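Local coordinates for uncharacterized protein (Leishmania major, PDB 2B4W), which is of unknown function but belongs to the DUF1861 family of the beta-fructosidase clan, whose members include sugar-cleaving enzymes, so a carbohydrate-related role is possible, at residues K42-G47 with L62-G67. Residues are numbered along the deposited sequence; the frame is centred on the assembly and turned at random.
Sequences KTHIYG and LFEETG
An antiparallel beta hairpin joins 42-47 to 62-67, and Ile45 and Phe63 form a hydrogen-bonded pair: Ile45 N gives to Phe63 O and Phe63 N to Ile45 O, each 2.7 Å long. Further out, Glu65 N bonds Thr43 O at 2.8 Å. Phe63 O also takes a CA-H...O contact from His44 CA. On the face of Ile45 and Phe63, Ile45 CG2 rests on Phe63 CB (3.9 Å), and the rim of the phenyl ring meets Ile45 O and Gly47 N near its plane. The N-to-C directions of the two segments lie 148° apart, near antiparallel, inside a larger mixed sheet of a mostly beta chain whose several sheets are consistent with the five-bladed beta-propeller of this clan; strand 37-39 pairs with 42-50 on one side, and 70-73 with 59-67 on the other. On the opposite face are the non-hydrogen-bonded pairs Tyr46-Leu62 and His44-Glu64. Leu62 CD1 sits over one face of the Tyr46 ring in a CH-pi contact, 3.8 Å from the centroid and offset toward the CE1 rim; the Tyr46 hydroxyl bonds Pro119 O. The His44 ring lies beside the Glu64 chain, pointing the same way, and one water links His44 NE2 to Glu64 OE1. A chi1 of -68° sets His44 CG beside the backbone N, and His44 ND1 makes a weak bond to Lys42 O. Glu64, CG anti to its backbone N, extends to Lys42; Lys42 NZ meets Glu64 OE2 at 2.8 Å in a salt bridge, from above the carboxylate plane.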
loop_
_atom_site.group_PDB
_atom_site.type_symbol
_atom_site.label_atom_id
_atom_site.label_comp_id
_atom_site.label_asym_id
_atom_site.label_seq_id
_atom_site.Cartn_x
_atom_site.Cartn_y
_atom_site.Cartn_z
ATOM N N LYS A 42 0.241 19.414 -7.187
ATOM C CA LYS A 42 -0.729 18.487 -7.735
ATOM C C LYS A 42 -0.648 17.099 -7.085
ATOM O O LYS A 42 0.424 16.685 -6.663
ATOM C CB LYS A 42 -0.542 18.310 -9.246
ATOM C CG LYS A 42 0.238 19.402 -9.946
ATOM C CD LYS A 42 -0.133 19.517 -11.416
ATOM C CE LYS A 42 0.953 20.248 -12.208
ATOM N NZ LYS A 42 0.542 20.447 -13.639
ATOM N N THR A 43 -1.816 16.472 -7.072
ATOM C CA THR A 43 -2.025 15.125 -6.594
ATOM C C THR A 43 -1.409 14.190 -7.649
ATOM O O THR A 43 -1.600 14.398 -8.847
ATOM C CB THR A 43 -3.508 14.837 -6.380
ATOM O OG1 THR A 43 -4.009 15.640 -5.308
ATOM C CG2 THR A 43 -3.748 13.384 -5.973
ATOM N N HIS A 44 -0.651 13.224 -7.185
ATOM C CA HIS A 44 0.053 12.253 -8.013
ATOM C C HIS A 44 -0.172 10.847 -7.443
ATOM O O HIS A 44 -0.648 10.630 -6.326
ATOM C CB HIS A 44 1.533 12.508 -8.063
ATOM C CG HIS A 44 2.017 13.723 -8.765
ATOM N ND1 HIS A 44 2.040 14.964 -8.175
ATOM C CD2 HIS A 44 2.521 13.881 -10.021
ATOM C CE1 HIS A 44 2.533 15.825 -9.050
ATOM N NE2 HIS A 44 2.836 15.212 -10.186
ATOM N N ILE A 45 0.170 9.877 -8.279
ATOM C CA ILE A 45 0.104 8.480 -7.879
ATOM C C ILE A 45 1.101 7.662 -8.718
ATOM O O ILE A 45 1.267 7.957 -9.901
ATOM C CB ILE A 45 -1.307 7.896 -7.975
ATOM C CG1 ILE A 45 -1.440 6.651 -7.119
ATOM C CG2 ILE A 45 -1.747 7.614 -9.406
ATOM C CD1 ILE A 45 -2.819 6.057 -6.958
ATOM N N TYR A 46 1.759 6.697 -8.076
ATOM C CA TYR A 46 2.517 5.704 -8.836
ATOM C C TYR A 46 1.619 4.501 -9.109
ATOM O O TYR A 46 0.888 4.061 -8.221
ATOM C CB TYR A 46 3.756 5.198 -8.101
ATOM C CG TYR A 46 4.805 6.246 -7.864
ATOM C CD1 TYR A 46 5.704 6.632 -8.851
ATOM C CD2 TYR A 46 4.881 6.841 -6.612
ATOM C CE1 TYR A 46 6.670 7.604 -8.610
ATOM C CE2 TYR A 46 5.830 7.801 -6.371
ATOM C CZ TYR A 46 6.717 8.178 -7.361
ATOM O OH TYR A 46 7.627 9.142 -7.033
ATOM N N GLY A 47 1.687 3.961 -10.312
ATOM C CA GLY A 47 0.928 2.774 -10.655
ATOM C C GLY A 47 1.810 1.679 -11.241
ATOM O O GLY A 47 2.852 1.906 -11.859
ATOM N N LEU A 62 4.713 7.157 -13.084
ATOM C CA LEU A 62 4.208 8.240 -12.248
ATOM C C LEU A 62 3.040 8.884 -13.010
ATOM O O LEU A 62 3.267 9.181 -14.179
ATOM C CB LEU A 62 5.263 9.293 -11.955
ATOM C CG LEU A 62 4.842 10.531 -11.152
ATOM C CD1 LEU A 62 4.596 10.194 -9.683
ATOM C CD2 LEU A 62 5.904 11.613 -11.301
ATOM N N PHE A 63 1.909 9.060 -12.331
ATOM C CA PHE A 63 0.744 9.743 -12.829
ATOM C C PHE A 63 0.366 10.990 -11.998
ATOM O O PHE A 63 0.418 11.010 -10.760
ATOM C CB PHE A 63 -0.487 8.845 -12.842
ATOM C CG PHE A 63 -0.344 7.547 -13.617
ATOM C CD1 PHE A 63 0.309 6.474 -13.054
ATOM C CD2 PHE A 63 -0.887 7.439 -14.882
ATOM C CE1 PHE A 63 0.442 5.290 -13.778
ATOM C CE2 PHE A 63 -0.786 6.269 -15.601
ATOM C CZ PHE A 63 -0.113 5.212 -15.032
ATOM N N GLU A 64 -0.019 12.019 -12.722
ATOM C CA GLU A 64 -0.521 13.307 -12.299
ATOM C C GLU A 64 -2.041 13.341 -12.451
ATOM O O GLU A 64 -2.644 13.058 -13.492
ATOM C CB GLU A 64 0.113 14.454 -13.085
ATOM C CG GLU A 64 -0.166 15.844 -12.533
ATOM C CD GLU A 64 0.311 16.947 -13.462
ATOM O OE1 GLU A 64 1.493 16.946 -13.877
ATOM O OE2 GLU A 64 -0.506 17.836 -13.783
ATOM N N GLU A 65 -2.687 13.700 -11.341
ATOM C CA GLU A 65 -4.107 13.983 -11.378
ATOM C C GLU A 65 -4.461 15.015 -12.438
ATOM O O GLU A 65 -3.997 16.161 -12.452
ATOM C CB GLU A 65 -4.583 14.513 -10.013
ATOM C CG GLU A 65 -6.078 14.793 -10.030
ATOM C CD GLU A 65 -6.616 15.212 -8.666
ATOM O OE1 GLU A 65 -6.585 16.418 -8.350
ATOM O OE2 GLU A 65 -7.080 14.327 -7.915
ATOM N N THR A 66 -5.331 14.667 -13.392
ATOM C CA THR A 66 -5.750 15.705 -14.324
ATOM C C THR A 66 -7.277 15.834 -14.362
ATOM O O THR A 66 -7.770 16.474 -15.299
ATOM C CB THR A 66 -5.313 15.450 -15.783
ATOM O OG1 THR A 66 -6.144 14.373 -16.225
ATOM C CG2 THR A 66 -3.867 15.050 -15.902
ATOM N N GLY A 67 -7.966 15.265 -13.393
ATOM C CA GLY A 67 -9.420 15.359 -13.234
ATOM C C GLY A 67 -9.856 14.547 -12.033
ATOM O O GLY A 67 -9.034 13.837 -11.451
HETATM O O HOH W 1 -4.602 17.750 -8.075
HETATM O O HOH W 2 4.130 16.365 -12.106
#